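Local coordinates for protein 5-carboxymethyl-2-hydroxymuconate semialdehyde dehydrogenase (Thermus thermophilus, PDB 2D4E) that probably catalyses the NAD-dependent oxidation of 5-carboxymethyl-2-hydroxymuconate semialdehyde to the corresponding acid, as a member of the aldehyde dehydrogenase family, at residues G115-L118 and R119-R122; A8-W12 and E13-E17; P346-H349 and P350-Q354. One frame throughout, in Å; residues are numbered along the deposited sequence.

Interaction 1. Residues G115-L118 and R119-R122; sequences GQVL and RIVR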
ATOM      1  N   GLY C 115     -41.900  -1.613   4.734  1.00 19.81           N
ATOM      2  CA  GLY C 115     -42.273  -1.409   6.128  1.00 14.33           C
ATOM      3  C   GLY C 115     -41.385  -0.694   7.138  1.00 19.72           C
ATOM      4  O   GLY C 115     -41.719  -0.689   8.327  1.00 19.91           O
ATOM      5  N   GLN C 116     -40.273  -0.098   6.716  1.00 16.43           N
ATOM      6  CA  GLN C 116     -39.421   0.609   7.671  1.00 17.12           C
ATOM      7  C   GLN C 116     -39.972   2.018   7.891  1.00 18.69           C
ATOM      8  O   GLN C 116     -40.646   2.565   7.021  1.00 16.60           O
ATOM      9  CB  GLN C 116     -37.975   0.696   7.159  1.00 18.24           C
ATOM     10  CG  GLN C 116     -37.243  -0.646   7.017  1.00 16.91           C
ATOM     11  CD  GLN C 116     -37.135  -1.421   8.328  1.00 17.44           C
ATOM     12  OE1 GLN C 116     -36.987  -0.836   9.398  1.00 18.06           O
ATOM     13  NE2 GLN C 116     -37.183  -2.746   8.237  1.00 18.50           N
ATOM     14  N   VAL C 117     -39.690   2.608   9.048  1.00 19.65           N
ATOM     15  CA  VAL C 117     -40.179   3.955   9.331  1.00 24.06           C
ATOM     16  C   VAL C 117     -39.609   4.933   8.309  1.00 27.28           C
ATOM     17  O   VAL C 117     -38.418   4.905   8.004  1.00 28.46           O
ATOM     18  CB  VAL C 117     -39.805   4.404  10.757  1.00 22.06           C
ATOM     19  CG1 VAL C 117     -40.460   3.482  11.773  1.00 24.97           C
ATOM     20  CG2 VAL C 117     -38.313   4.392  10.930  1.00 28.66           C
ATOM     21  N   LEU C 118     -40.470   5.804   7.792  1.00 26.37           N
ATOM     22  CA  LEU C 118     -40.081   6.758   6.758  1.00 22.24           C
ATOM     23  C   LEU C 118     -38.778   7.519   6.968  1.00 20.19           C
ATOM     24  O   LEU C 118     -37.948   7.570   6.060  1.00 18.39           O
ATOM     25  CB  LEU C 118     -41.223   7.749   6.493  1.00 20.61           C
ATOM     26  CG  LEU C 118     -41.075   8.615   5.232  1.00 24.09           C
ATOM     27  CD1 LEU C 118     -40.874   7.725   3.994  1.00 18.14           C
ATOM     28  CD2 LEU C 118     -42.316   9.492   5.059  1.00 19.68           C
ATOM     29  N   ARG C 119     -38.580   8.109   8.140  1.00 16.11           N
ATOM     30  CA  ARG C 119     -37.345   8.861   8.374  1.00 23.12           C
ATOM     31  C   ARG C 119     -36.088   7.995   8.216  1.00 23.09           C
ATOM     32  O   ARG C 119     -35.069   8.458   7.699  1.00 21.75           O
ATOM     33  CB  ARG C 119     -37.357   9.525   9.762  1.00 23.66           C
ATOM     34  CG  ARG C 119     -37.374   8.558  10.940  1.00 30.52           C
ATOM     35  CD  ARG C 119     -37.383   9.323  12.261  1.00 26.60           C
ATOM     36  NE  ARG C 119     -37.400   8.429  13.414  1.00 26.76           N
ATOM     37  CZ  ARG C 119     -38.457   7.717  13.800  1.00 31.57           C
ATOM     38  NH1 ARG C 119     -39.603   7.799  13.133  1.00 31.42           N
ATOM     39  NH2 ARG C 119     -38.368   6.929  14.863  1.00 28.81           N
ATOM     40  N   ILE C 120     -36.158   6.743   8.657  1.00 19.55           N
ATOM     41  CA  ILE C 120     -35.011   5.857   8.530  1.00 20.72           C
ATOM     42  C   ILE C 120     -34.772   5.542   7.052  1.00 18.05           C
ATOM     43  O   ILE C 120     -33.636   5.522   6.590  1.00 19.92           O
ATOM     44  CB  ILE C 120     -35.221   4.555   9.335  1.00 23.69           C
ATOM     45  CG1 ILE C 120     -35.265   4.880  10.831  1.00 27.25           C
ATOM     46  CG2 ILE C 120     -34.093   3.578   9.064  1.00 26.95           C
ATOM     47  CD1 ILE C 120     -34.027   5.589  11.360  1.00 29.32           C
ATOM     48  N   VAL C 121     -35.847   5.313   6.307  1.00 18.59           N
ATOM     49  CA  VAL C 121     -35.710   5.029   4.887  1.00 21.28           C
ATOM     50  C   VAL C 121     -35.159   6.258   4.173  1.00 24.79           C
ATOM     51  O   VAL C 121     -34.387   6.136   3.220  1.00 20.54           O
ATOM     52  CB  VAL C 121     -37.060   4.651   4.235  1.00 19.91           C
ATOM     53  CG1 VAL C 121     -36.841   4.349   2.751  1.00 16.98           C
ATOM     54  CG2 VAL C 121     -37.675   3.434   4.945  1.00  8.78           C
ATOM     55  N   ARG C 122     -35.547   7.443   4.637  1.00 19.86           N
ATOM     56  CA  ARG C 122     -35.072   8.665   4.006  1.00 20.19           C
ATOM     57  C   ARG C 122     -33.569   8.788   4.187  1.00 23.57           C
ATOM     58  O   ARG C 122     -32.860   9.173   3.258  1.00 22.86           O
ATOM     59  CB  ARG C 122     -35.774   9.899   4.587  1.00 20.85           C
ATOM     60  CG  ARG C 122     -35.283  11.221   3.985  1.00 19.59           C
ATOM     61  CD  ARG C 122     -35.553  11.301   2.481  1.00 24.54           C
ATOM     62  NE  ARG C 122     -35.029  12.530   1.891  1.00 27.12           N
ATOM     63  CZ  ARG C 122     -33.741  12.759   1.650  1.00 27.94           C
ATOM     64  NH1 ARG C 122     -32.834  11.838   1.945  1.00 23.77           N
ATOM     65  NH2 ARG C 122     -33.362  13.911   1.113  1.00 24.79           N
TER

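Interaction 2. Residues A8-W12 and E13-E17; sequences AGISW and ETIEE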
ATOM      1  N   ALA C   8     -40.633  13.249   7.872  1.00 24.76           N
ATOM      2  CA  ALA C   8     -39.265  13.108   7.384  1.00 30.23           C
ATOM      3  C   ALA C   8     -39.001  14.160   6.300  1.00 31.32           C
ATOM      4  O   ALA C   8     -38.225  13.936   5.368  1.00 30.96           O
ATOM      5  CB  ALA C   8     -39.043  11.703   6.824  1.00 27.88           C
ATOM      6  N   GLY C   9     -39.660  15.309   6.432  1.00 30.58           N
ATOM      7  CA  GLY C   9     -39.489  16.380   5.468  1.00 29.87           C
ATOM      8  C   GLY C   9     -40.250  16.157   4.174  1.00 29.73           C
ATOM      9  O   GLY C   9     -40.095  16.921   3.216  1.00 31.46           O
ATOM     10  N   ILE C  10     -41.075  15.114   4.137  1.00 24.83           N
ATOM     11  CA  ILE C  10     -41.855  14.801   2.942  1.00 28.78           C
ATOM     12  C   ILE C  10     -43.325  15.186   3.142  1.00 29.32           C
ATOM     13  O   ILE C  10     -43.932  14.851   4.161  1.00 31.35           O
ATOM     14  CB  ILE C  10     -41.752  13.293   2.606  1.00 27.02           C
ATOM     15  CG1 ILE C  10     -40.279  12.900   2.445  1.00 28.08           C
ATOM     16  CG2 ILE C  10     -42.516  12.987   1.329  1.00 28.01           C
ATOM     17  CD1 ILE C  10     -40.048  11.409   2.286  1.00 25.46           C
ATOM     18  N   SER C  11     -43.893  15.896   2.171  1.00 30.41           N
ATOM     19  CA  SER C  11     -45.283  16.334   2.269  1.00 33.54           C
ATOM     20  C   SER C  11     -46.232  15.150   2.174  1.00 31.83           C
ATOM     21  O   SER C  11     -45.965  14.185   1.456  1.00 32.64           O
ATOM     22  CB  SER C  11     -45.612  17.334   1.158  1.00 30.82           C
ATOM     23  OG  SER C  11     -45.683  16.686  -0.097  1.00 34.79           O
ATOM     24  N   TRP C  12     -47.346  15.221   2.890  1.00 29.45           N
ATOM     25  CA  TRP C  12     -48.299  14.128   2.845  1.00 30.23           C
ATOM     26  C   TRP C  12     -48.836  13.958   1.424  1.00 29.40           C
ATOM     27  O   TRP C  12     -49.170  12.848   1.011  1.00 28.76           O
ATOM     28  CB  TRP C  12     -49.452  14.365   3.832  1.00 32.74           C
ATOM     29  CG  TRP C  12     -50.176  13.096   4.162  1.00 32.47           C
ATOM     30  CD1 TRP C  12     -51.293  12.602   3.547  1.00 34.71           C
ATOM     31  CD2 TRP C  12     -49.758  12.095   5.099  1.00 27.38           C
ATOM     32  NE1 TRP C  12     -51.592  11.351   4.040  1.00 31.13           N
ATOM     33  CE2 TRP C  12     -50.664  11.016   4.992  1.00 30.19           C
ATOM     34  CE3 TRP C  12     -48.699  12.003   6.015  1.00 27.10           C
ATOM     35  CZ2 TRP C  12     -50.544   9.854   5.768  1.00 31.99           C
ATOM     36  CZ3 TRP C  12     -48.580  10.844   6.789  1.00 29.06           C
ATOM     37  CH2 TRP C  12     -49.499   9.788   6.657  1.00 29.44           C
ATOM     38  N   GLU C  13     -48.904  15.059   0.676  1.00 28.59           N
ATOM     39  CA  GLU C  13     -49.391  15.018  -0.702  1.00 31.33           C
ATOM     40  C   GLU C  13     -48.513  14.097  -1.547  1.00 29.12           C
ATOM     41  O   GLU C  13     -49.017  13.308  -2.348  1.00 29.07           O
ATOM     42  CB  GLU C  13     -49.404  16.425  -1.316  1.00 39.09           C
ATOM     43  CG  GLU C  13     -50.489  17.360  -0.774  1.00 43.81           C
ATOM     44  CD  GLU C  13     -50.332  17.674   0.708  1.00 52.79           C
ATOM     45  OE1 GLU C  13     -49.234  18.118   1.113  1.00 53.63           O
ATOM     46  OE2 GLU C  13     -51.312  17.484   1.467  1.00 56.42           O
ATOM     47  N   THR C  14     -47.199  14.209  -1.365  1.00 26.93           N
ATOM     48  CA  THR C  14     -46.239  13.377  -2.084  1.00 28.61           C
ATOM     49  C   THR C  14     -46.474  11.907  -1.746  1.00 26.59           C
ATOM     50  O   THR C  14     -46.504  11.050  -2.630  1.00 26.71           O
ATOM     51  CB  THR C  14     -44.792  13.736  -1.695  1.00 28.52           C
ATOM     52  OG1 THR C  14     -44.518  15.084  -2.085  1.00 32.97           O
ATOM     53  CG2 THR C  14     -43.800  12.799  -2.372  1.00 31.97           C
ATOM     54  N   ILE C  15     -46.637  11.624  -0.457  1.00 26.84           N
ATOM     55  CA  ILE C  15     -46.873  10.258   0.008  1.00 28.00           C
ATOM     56  C   ILE C  15     -48.048   9.609  -0.718  1.00 29.90           C
ATOM     57  O   ILE C  15     -47.943   8.482  -1.198  1.00 28.51           O
ATOM     58  CB  ILE C  15     -47.142  10.234   1.534  1.00 27.82           C
ATOM     59  CG1 ILE C  15     -45.854  10.570   2.284  1.00 22.34           C
ATOM     60  CG2 ILE C  15     -47.680   8.872   1.965  1.00 21.88           C
ATOM     61  CD1 ILE C  15     -46.035  10.701   3.777  1.00 32.05           C
ATOM     62  N   GLU C  16     -49.164  10.329  -0.810  1.00 30.35           N
ATOM     63  CA  GLU C  16     -50.350   9.802  -1.473  1.00 28.31           C
ATOM     64  C   GLU C  16     -50.142   9.668  -2.980  1.00 23.12           C
ATOM     65  O   GLU C  16     -50.691   8.767  -3.608  1.00 28.27           O
ATOM     66  CB  GLU C  16     -51.555  10.696  -1.165  1.00 33.79           C
ATOM     67  CG  GLU C  16     -51.756  10.910   0.330  1.00 42.34           C
ATOM     68  CD  GLU C  16     -53.026  11.671   0.667  1.00 54.55           C
ATOM     69  OE1 GLU C  16     -53.230  12.777   0.114  1.00 54.41           O
ATOM     70  OE2 GLU C  16     -53.817  11.163   1.496  1.00 56.66           O
ATOM     71  N   GLU C  17     -49.340  10.556  -3.556  1.00 25.54           N
ATOM     72  CA  GLU C  17     -49.050  10.504  -4.987  1.00 29.09           C
ATOM     73  C   GLU C  17     -48.265   9.238  -5.315  1.00 26.78           C
ATOM     74  O   GLU C  17     -48.588   8.522  -6.263  1.00 26.32           O
ATOM     75  CB  GLU C  17     -48.235  11.729  -5.417  1.00 32.36           C
ATOM     76  CG  GLU C  17     -49.049  13.005  -5.593  1.00 48.79           C
ATOM     77  CD  GLU C  17     -48.177  14.230  -5.847  1.00 55.95           C
ATOM     78  OE1 GLU C  17     -47.167  14.108  -6.580  1.00 58.54           O
ATOM     79  OE2 GLU C  17     -48.509  15.316  -5.323  1.00 58.15           O
TER

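Interaction 3. Residues P346-H349 and P350-Q354; sequences PLIH and PEHLQ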
ATOM      1  N   PRO C 346     -43.979  -2.777  11.070  1.00 17.59           N
ATOM      2  CA  PRO C 346     -44.328  -4.166  10.780  1.00 17.39           C
ATOM      3  C   PRO C 346     -43.249  -4.912  10.003  1.00 20.28           C
ATOM      4  O   PRO C 346     -42.416  -4.301   9.330  1.00 17.50           O
ATOM      5  CB  PRO C 346     -45.598  -4.024   9.966  1.00 20.40           C
ATOM      6  CG  PRO C 346     -45.276  -2.823   9.120  1.00 19.61           C
ATOM      7  CD  PRO C 346     -44.620  -1.864  10.104  1.00 15.83           C
ATOM      8  N   LEU C 347     -43.278  -6.237  10.104  1.00 14.40           N
ATOM      9  CA  LEU C 347     -42.330  -7.070   9.392  1.00 17.68           C
ATOM     10  C   LEU C 347     -42.753  -7.110   7.930  1.00 21.74           C
ATOM     11  O   LEU C 347     -43.904  -6.813   7.590  1.00 21.06           O
ATOM     12  CB  LEU C 347     -42.285  -8.475   9.998  1.00 16.62           C
ATOM     13  CG  LEU C 347     -41.899  -8.472  11.481  1.00 16.80           C
ATOM     14  CD1 LEU C 347     -41.706  -9.892  11.972  1.00 17.28           C
ATOM     15  CD2 LEU C 347     -40.608  -7.669  11.670  1.00 21.11           C
ATOM     16  N   ILE C 348     -41.808  -7.479   7.076  1.00 20.44           N
ATOM     17  CA  ILE C 348     -41.998  -7.507   5.635  1.00 16.54           C
ATOM     18  C   ILE C 348     -43.186  -8.251   5.029  1.00 20.13           C
ATOM     19  O   ILE C 348     -43.841  -7.741   4.118  1.00 18.63           O
ATOM     20  CB  ILE C 348     -40.713  -8.034   4.948  1.00 17.12           C
ATOM     21  CG1 ILE C 348     -40.814  -7.861   3.430  1.00 13.75           C
ATOM     22  CG2 ILE C 348     -40.483  -9.490   5.319  1.00 12.90           C
ATOM     23  CD1 ILE C 348     -40.909  -6.402   2.992  1.00 14.71           C
ATOM     24  N   HIS C 349     -43.480  -9.442   5.533  1.00 17.36           N
ATOM     25  CA  HIS C 349     -44.538 -10.247   4.944  1.00 15.22           C
ATOM     26  C   HIS C 349     -45.128 -11.178   5.998  1.00 17.57           C
ATOM     27  O   HIS C 349     -44.441 -11.553   6.949  1.00 19.58           O
ATOM     28  CB  HIS C 349     -43.897 -11.048   3.795  1.00 13.46           C
ATOM     29  CG  HIS C 349     -44.869 -11.741   2.895  1.00 16.51           C
ATOM     30  ND1 HIS C 349     -45.491 -12.924   3.237  1.00 17.15           N
ATOM     31  CD2 HIS C 349     -45.292 -11.439   1.643  1.00 18.38           C
ATOM     32  CE1 HIS C 349     -46.253 -13.321   2.233  1.00 14.84           C
ATOM     33  NE2 HIS C 349     -46.151 -12.438   1.254  1.00 19.03           N
ATOM     34  N   PRO C 350     -46.414 -11.544   5.860  1.00 18.72           N
ATOM     35  CA  PRO C 350     -47.009 -12.444   6.855  1.00 18.51           C
ATOM     36  C   PRO C 350     -46.247 -13.759   6.982  1.00 16.55           C
ATOM     37  O   PRO C 350     -46.182 -14.344   8.057  1.00 16.81           O
ATOM     38  CB  PRO C 350     -48.450 -12.634   6.352  1.00 19.47           C
ATOM     39  CG  PRO C 350     -48.396 -12.244   4.897  1.00 17.66           C
ATOM     40  CD  PRO C 350     -47.432 -11.084   4.899  1.00 20.89           C
ATOM     41  N   GLU C 351     -45.661 -14.223   5.884  1.00 18.53           N
ATOM     42  CA  GLU C 351     -44.895 -15.460   5.925  1.00 17.31           C
ATOM     43  C   GLU C 351     -43.663 -15.270   6.801  1.00 15.39           C
ATOM     44  O   GLU C 351     -43.233 -16.194   7.489  1.00 14.94           O
ATOM     45  CB  GLU C 351     -44.469 -15.881   4.514  1.00 17.95           C
ATOM     46  CG  GLU C 351     -45.577 -16.551   3.717  1.00 22.84           C
ATOM     47  CD  GLU C 351     -45.193 -16.794   2.265  1.00 28.67           C
ATOM     48  OE1 GLU C 351     -44.000 -17.060   2.000  1.00 27.03           O
ATOM     49  OE2 GLU C 351     -46.087 -16.732   1.393  1.00 29.24           O
ATOM     50  N   HIS C 352     -43.095 -14.068   6.778  1.00 15.88           N
ATOM     51  CA  HIS C 352     -41.920 -13.799   7.586  1.00 14.72           C
ATOM     52  C   HIS C 352     -42.314 -13.679   9.060  1.00 20.57           C
ATOM     53  O   HIS C 352     -41.541 -14.041   9.950  1.00 18.60           O
ATOM     54  CB  HIS C 352     -41.221 -12.523   7.116  1.00 14.90           C
ATOM     55  CG  HIS C 352     -39.903 -12.291   7.789  1.00 20.60           C
ATOM     56  ND1 HIS C 352     -38.883 -13.218   7.761  1.00 20.80           N
ATOM     57  CD2 HIS C 352     -39.456 -11.264   8.549  1.00 17.92           C
ATOM     58  CE1 HIS C 352     -37.867 -12.774   8.477  1.00 18.11           C
ATOM     59  NE2 HIS C 352     -38.190 -11.591   8.967  1.00 16.00           N
ATOM     60  N   LEU C 353     -43.518 -13.171   9.313  1.00 21.62           N
ATOM     61  CA  LEU C 353     -44.002 -13.041  10.685  1.00 21.71           C
ATOM     62  C   LEU C 353     -44.227 -14.447  11.242  1.00 19.60           C
ATOM     63  O   LEU C 353     -43.911 -14.724  12.401  1.00 20.55           O
ATOM     64  CB  LEU C 353     -45.311 -12.242  10.735  1.00 18.46           C
ATOM     65  CG  LEU C 353     -45.910 -12.060  12.140  1.00 21.31           C
ATOM     66  CD1 LEU C 353     -44.917 -11.318  13.036  1.00 20.69           C
ATOM     67  CD2 LEU C 353     -47.224 -11.300  12.053  1.00 16.18           C
ATOM     68  N   GLN C 354     -44.767 -15.337  10.411  1.00 20.19           N
ATOM     69  CA  GLN C 354     -44.999 -16.708  10.852  1.00 23.21           C
ATOM     70  C   GLN C 354     -43.657 -17.379  11.165  1.00 24.15           C
ATOM     71  O   GLN C 354     -43.557 -18.159  12.116  1.00 22.59           O
ATOM     72  CB  GLN C 354     -45.743 -17.526   9.783  1.00 22.71           C
ATOM     73  CG  GLN C 354     -46.062 -18.957  10.249  1.00 28.52           C
ATOM     74  CD  GLN C 354     -46.767 -19.818   9.203  1.00 30.26           C
ATOM     75  OE1 GLN C 354     -47.742 -19.395   8.580  1.00 28.99           O
ATOM     76  NE2 GLN C 354     -46.280 -21.045   9.025  1.00 32.38           N
TER

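Interaction 1. Residues G115-L118 and R119-R122
V117 O takes the amide of V121 at 3.1 Å, and L118 O takes that of R122 at 2.8 Å, so the chain passes from an extended approach at Q116 and V117 straight into the first helical turn. The V121 bond is fairly straight at the hydrogen (162°). I120 N also points at V117 O, but at 122° this second bond is weak.

Q116 folds back on the turn. Its CB meets V121 CG2 at 3.5 Å. That methyl lies beside the backbone N of V121 and also rests against V117 O, so one methyl of V121 touches both Q116 and V117.

V117 is at the N-cap position of helix 118-136, and G115, with positive phi, is where helix 103-114 ends. The contact is therefore the tight corner between two consecutive helices. V117 has no polar side-chain atom to cap with; its carbonyl simply begins the helical hydrogen bonding.

R119 turns back over this corner. Its CG sits between the backbone N and the carbonyl carbon (chi1 65°), and the chain then runs extended to NE. This brings the guanidinium alongside V117, with V117 CG2 over one face, 4.2 Å above the plane and displaced from the centre of the group. R119 NH1 comes to 4.1 Å from V117 CB. The polar end is held from outside the corner, where NH2 donates to T342 O. L118 sends its branch away from the turn, onto A107 and C111 of helix 103-114. G115 O accepts from N301 ND2.

Interaction 2. Residues A8-W12 and E13-E17
S11 OG and T14 OG1 lie 2.8 Å apart and share a hydrogen bond across the first turn of helix 12-24; either could be the donor. S11 is at the N-cap position. Its OG sits between the backbone N and the carbonyl carbon (chi1 72°), which turns it toward the threonine hydroxyl. S11 O accepts from I15 N at 3.3 Å and, weakly, from T14 N. W12 O takes E16 N at 3.1 Å.

The tight side is apolar. I15 CD1 makes an off-centre CH-pi contact with W12, 4.2 Å from the centroid of its six-membered ring. The closest ring atom is W12 CE3, at 3.7 Å from I15 CD1. I10 crosses T14 at about a right angle, and I10 CG2 touches T14 CB at 3.9 Å.

The other side faces solvent and is looser. E16 is extended beyond CG and brings its carboxylate to the pyrrole edge of W12, with E16 OE2 near the ring plane, 3.4 Å from W12 NE1. The two planes are 64° apart. E13 bends back at chi2, so OE1 comes near S11 CB; its other oxygen, OE2, pairs with R2, which lies outside this contact. Replacing W12 by alanine removes the indole and is likely to leave a gap beside I15 CD1 and the E16 carboxylate without its neighbour.

Strand 10-11 pairs antiparallel with strand 6-7 and leads directly into helix 12-24. I10 and I15 pack on V108 of helix 103-114 and on L118 of helix 118-136, and W12 rests on V7 and L338.

Interaction 3. Residues P346-H349 and P350-Q354
H349 ND1 accepts the amide N of E351 at 3.0 Å. The bond is nearly straight, at 166°, and the donor lies close to the imidazole plane. This is the capping bond of helix 350-365, and H349 is its N-cap. Because ND1 accepts here, it is probably unprotonated. The carbonyl of H349 begins the helical bonding: H349 O takes L353 N at 3.0 Å and, weakly, H352 N.

P350 sits over one face of the H349 ring. Its CD makes a CH-pi contact 3.5 Å from the ring centroid. The E351 side chain runs beside H349 and points the same way, and E351 OE2 reaches 3.5 Å from H349 CE1. The carboxylate and ring planes are 72° apart. The H349 ring is turned over the helix start because its CG stands opposite the backbone N (chi1 -169°).

Below the cap the loop closes on the helix through apolar groups. I348 and H352 meet at about a right angle, with I348 CG2 3.6 Å from H352 CB. L347 CD1 touches L353 CD1 at 3.7 Å.

A second shell fixes these groups: W200 stacks on the H349 ring, and W200 is one of the residues of a sodium site with S46, L47 and D113. H352 NE2 donates to F411 O, while W172 meets the H352 ring edge-to-face, and the H352 side chain is about 6 Å from the bound NAD.

The loop of 346-349 thus follows helix 315-331 and opens helix 350-365, with H349 and P350 lying against L47 of strand 43-48.

In the fold
All three interactions are helix starts, but only interaction 3 has a side-chain capping bond, made by a histidine nitrogen. In interaction 2 two hydroxyls bond to each other, and in interaction 1 the N-cap residue is a valine. Interaction 2 lies farthest from the chain centre, about 26 Å from centre to centre, and two of its glutamates are exposed. Interactions 1 and 3 are nearer, at about 15 and 18 Å, with more buried residues. Interactions 1 and 2 touch: L118 packs on A8, I10 and I15, joining the N-terminal segment to helix 118-136. Interactions 1 and 3 meet at G115 O and P346 CD. Interactions 2 and 3 do not touch; their nearest atoms are about 13 Å apart.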